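Local atomic coordinates of phosphoenolpyruvate-protein phosphotransferase (Acinetobacter sp., PDB entry 3CI6), a protein that probably transfers the phosphoryl group of phosphoenolpyruvate to a protein histidine, releasing pyruvate, as a magnesium-dependent enzyme whose GAF domain makes up this chain. Residues B[89-97]-B[139-147]. Sequence-based numbering, arbitrary orientation. Where two conformers were deposited one is given.
Sequences EEIVNLENA and PQDFSEAAE
Asn93 reaches across to the 139-147 segment with its amide nitrogen and spends both N-H groups there. One runs almost straight to Glu147 OE2, ND2 to OE2 being 2.8 Å, and meets that oxygen on its anti lone pair. The other goes to the backbone carbonyl of Phe142 (ND2 to O 3.0 Å) and arrives from above the carbonyl plane. Both acceptors lie close to the plane of the amide, which itself stands 63° from the Glu147 carboxylate; these two bonds hold the amide's rotation. CG anti to the backbone N (chi1 -179°) carries the amide in between Phe142 O and Glu147. A water accepts from Phe142 N and sits close to both Asn93 OD1 and Gln140 O, though its protons cannot be assigned between them. Beside this polar cluster, Ile91 CD1 rests on the aliphatic part of Glu147, 3.8 Å from its CB.

Strand 92-94 is an outermost strand, within this chain, of the antiparallel GAF-domain sheet and pairs with 116-124. Residues 139-143 are the last part of the connection from strand 127-136 to helix 144-167, so the contact ties this lead-in and the first helical turn to the sheet edge. Past the strand, Gln140 N donates to Glu95 O at 3.1 Å, and Glu95 CA makes a CH···O contact with Gln140 O. The extended Glu95 side chain then lays its carboxyl carbon CD 3.9 Å from Asp141 CB. Their carboxylates, with OE1 of Glu95 4.3 Å from OD2 of Asp141, probably disfavour each other mildly.

Further out, Gln140 folds back so that NE2 bonds to the Pro139 carbonyl, and Ser143 OG N-caps the helix through a weak bond from Ala145 N. Glu147 OE1 forms a salt bridge with Arg13 of the second subunit, whose side chain also packs against Ile91.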
loop_
_atom_site.group_PDB
_atom_site.type_symbol
_atom_site.label_atom_id
_atom_site.label_comp_id
_atom_site.label_asym_id
_atom_site.label_seq_id
_atom_site.Cartn_x
_atom_site.Cartn_y
_atom_site.Cartn_z
ATOM N N GLU B 89 11.662 1.649 -13.618
ATOM C CA GLU B 89 11.095 1.760 -12.267
ATOM C C GLU B 89 10.427 3.115 -12.054
ATOM O O GLU B 89 10.544 3.710 -10.969
ATOM C CB GLU B 89 12.166 1.491 -11.190
ATOM C CG GLU B 89 12.900 0.181 -11.436
ATOM C CD GLU B 89 13.994 -0.132 -10.432
ATOM O OE1 GLU B 89 14.204 0.632 -9.462
ATOM O OE2 GLU B 89 14.644 -1.185 -10.647
ATOM N N GLU B 90 9.766 3.607 -13.109
ATOM C CA GLU B 90 9.138 4.943 -13.176
ATOM C C GLU B 90 7.734 4.772 -13.773
ATOM O O GLU B 90 7.527 3.915 -14.610
ATOM C CB GLU B 90 9.912 5.911 -14.140
ATOM C CG GLU B 90 11.287 6.394 -13.706
ATOM C CD GLU B 90 12.103 6.982 -14.840
ATOM O OE1 GLU B 90 11.611 7.045 -15.980
ATOM O OE2 GLU B 90 13.258 7.376 -14.561
ATOM N N ILE B 91 6.812 5.648 -13.352
ATOM C CA ILE B 91 5.558 5.860 -14.043
ATOM C C ILE B 91 5.835 6.333 -15.476
ATOM O O ILE B 91 6.760 7.149 -15.685
ATOM C CB ILE B 91 4.660 6.906 -13.365
ATOM C CG1 ILE B 91 4.170 6.366 -12.033
ATOM C CG2 ILE B 91 3.487 7.244 -14.292
ATOM C CD1 ILE B 91 3.085 7.231 -11.418
ATOM N N VAL B 92 5.093 5.760 -16.416
ATOM C CA VAL B 92 5.063 6.214 -17.805
ATOM C C VAL B 92 3.606 6.587 -18.101
ATOM O O VAL B 92 2.751 5.740 -18.263
ATOM C CB VAL B 92 5.551 5.160 -18.773
ATOM C CG1 VAL B 92 5.408 5.652 -20.194
ATOM C CG2 VAL B 92 6.992 4.787 -18.494
ATOM N N ASN B 93 3.352 7.895 -18.147
ATOM C CA ASN B 93 2.011 8.443 -18.302
ATOM C C ASN B 93 1.991 9.161 -19.636
ATOM O O ASN B 93 2.486 10.296 -19.746
ATOM C CB ASN B 93 1.678 9.361 -17.148
ATOM C CG ASN B 93 0.281 9.947 -17.239
ATOM O OD1 ASN B 93 -0.459 9.654 -18.198
ATOM N ND2 ASN B 93 -0.082 10.794 -16.250
ATOM N N LEU B 94 1.481 8.471 -20.655
ATOM C CA LEU B 94 1.439 8.950 -22.025
ATOM C C LEU B 94 0.020 9.332 -22.394
ATOM O O LEU B 94 -0.860 8.478 -22.549
ATOM C CB LEU B 94 1.914 7.886 -22.994
ATOM C CG LEU B 94 3.404 7.647 -23.040
ATOM C CD1 LEU B 94 3.634 6.489 -24.028
ATOM C CD2 LEU B 94 4.129 8.911 -23.453
ATOM N N GLU B 95 -0.179 10.617 -22.577
ATOM C CA GLU B 95 -1.458 11.125 -22.981
ATOM C C GLU B 95 -1.802 10.579 -24.347
ATOM O O GLU B 95 -2.924 10.166 -24.585
ATOM C CB GLU B 95 -1.441 12.651 -23.043
ATOM C CG GLU B 95 -2.724 13.294 -23.516
ATOM C CD GLU B 95 -2.674 14.796 -23.597
ATOM O OE1 GLU B 95 -1.606 15.398 -23.304
ATOM O OE2 GLU B 95 -3.717 15.375 -23.977
ATOM N N ASN B 96 -0.828 10.622 -25.250
ATOM C CA ASN B 96 -1.044 10.160 -26.600
ATOM C C ASN B 96 0.011 9.119 -26.932
ATOM O O ASN B 96 1.129 9.451 -27.348
ATOM C CB ASN B 96 -0.989 11.336 -27.556
ATOM C CG ASN B 96 -1.402 10.952 -28.967
ATOM O OD1 ASN B 96 -1.561 9.767 -29.256
ATOM N ND2 ASN B 96 -1.575 11.922 -29.833
ATOM N N ALA B 97 -0.347 7.862 -26.710
ATOM C CA ALA B 97 0.561 6.772 -26.894
ATOM C C ALA B 97 0.702 6.394 -28.363
ATOM O O ALA B 97 1.579 5.607 -28.702
ATOM C CB ALA B 97 0.100 5.575 -26.079
ATOM N N PRO B 139 -6.726 9.341 -26.727
ATOM C CA PRO B 139 -5.729 10.008 -25.890
ATOM C C PRO B 139 -6.438 10.634 -24.667
ATOM O O PRO B 139 -7.542 11.166 -24.793
ATOM C CB PRO B 139 -5.145 11.080 -26.821
ATOM C CG PRO B 139 -5.455 10.636 -28.186
ATOM C CD PRO B 139 -6.785 9.946 -28.074
ATOM N N GLN B 140 -5.799 10.566 -23.500
ATOM C CA GLN B 140 -6.354 11.080 -22.232
ATOM C C GLN B 140 -5.212 11.653 -21.398
ATOM O O GLN B 140 -4.191 10.989 -21.227
ATOM C CB GLN B 140 -7.006 9.966 -21.390
ATOM C CG GLN B 140 -8.105 9.189 -22.032
ATOM C CD GLN B 140 -9.387 9.953 -22.058
ATOM O OE1 GLN B 140 -10.225 9.791 -21.174
ATOM N NE2 GLN B 140 -9.526 10.845 -23.013
ATOM N N ASP B 141 -5.425 12.813 -20.807
ATOM C CA ASP B 141 -4.468 13.470 -19.931
ATOM C C ASP B 141 -4.901 13.151 -18.520
ATOM O O ASP B 141 -5.939 13.644 -18.043
ATOM C CB ASP B 141 -4.462 14.988 -20.184
ATOM C CG ASP B 141 -3.452 15.729 -19.325
ATOM O OD1 ASP B 141 -2.911 15.154 -18.367
ATOM O OD2 ASP B 141 -3.200 16.928 -19.616
ATOM N N PHE B 142 -4.121 12.300 -17.870
ATOM C CA PHE B 142 -4.363 11.926 -16.474
ATOM C C PHE B 142 -3.479 12.706 -15.530
ATOM O O PHE B 142 -2.271 12.805 -15.751
ATOM C CB PHE B 142 -4.197 10.434 -16.266
ATOM C CG PHE B 142 -5.301 9.652 -16.882
ATOM C CD1 PHE B 142 -6.602 9.825 -16.468
ATOM C CD2 PHE B 142 -5.057 8.819 -17.912
ATOM C CE1 PHE B 142 -7.623 9.158 -17.076
ATOM C CE2 PHE B 142 -6.079 8.122 -18.534
ATOM C CZ PHE B 142 -7.364 8.296 -18.116
ATOM N N SER B 143 -4.082 13.236 -14.471
ATOM C CA SER B 143 -3.430 14.143 -13.570
ATOM C C SER B 143 -2.597 13.443 -12.507
ATOM O O SER B 143 -2.601 12.217 -12.361
ATOM C CB SER B 143 -4.485 14.986 -12.836
ATOM O OG SER B 143 -5.017 14.304 -11.724
ATOM N N GLU B 144 -1.954 14.265 -11.687
ATOM C CA GLU B 144 -1.181 13.807 -10.568
ATOM C C GLU B 144 -2.018 13.085 -9.561
ATOM O O GLU B 144 -1.499 12.213 -8.893
ATOM C CB GLU B 144 -0.480 14.978 -9.889
ATOM C CG GLU B 144 0.425 15.746 -10.803
ATOM C CD GLU B 144 1.657 14.994 -11.214
ATOM O OE1 GLU B 144 1.977 13.930 -10.605
ATOM O OE2 GLU B 144 2.318 15.500 -12.162
ATOM N N ALA B 145 -3.290 13.430 -9.400
ATOM C CA ALA B 145 -4.144 12.685 -8.484
ATOM C C ALA B 145 -4.264 11.235 -8.872
ATOM O O ALA B 145 -4.210 10.323 -8.013
ATOM C CB ALA B 145 -5.559 13.328 -8.382
ATOM N N ALA B 146 -4.475 10.996 -10.154
ATOM C CA ALA B 146 -4.577 9.645 -10.640
ATOM C C ALA B 146 -3.266 8.932 -10.415
ATOM O O ALA B 146 -3.267 7.781 -9.948
ATOM C CB ALA B 146 -4.953 9.643 -12.108
ATOM N N GLU B 147 -2.142 9.586 -10.705
ATOM C CA GLU B 147 -0.854 8.919 -10.468
ATOM C C GLU B 147 -0.679 8.556 -8.988
ATOM O O GLU B 147 -0.285 7.428 -8.637
ATOM C CB GLU B 147 0.313 9.794 -10.932
ATOM C CG GLU B 147 0.358 9.996 -12.430
ATOM C CD GLU B 147 1.588 10.747 -12.900
ATOM O OE1 GLU B 147 2.470 11.096 -12.094
ATOM O OE2 GLU B 147 1.722 10.939 -14.140
HETATM O O HOH W 1 -2.007 11.222 -19.442
#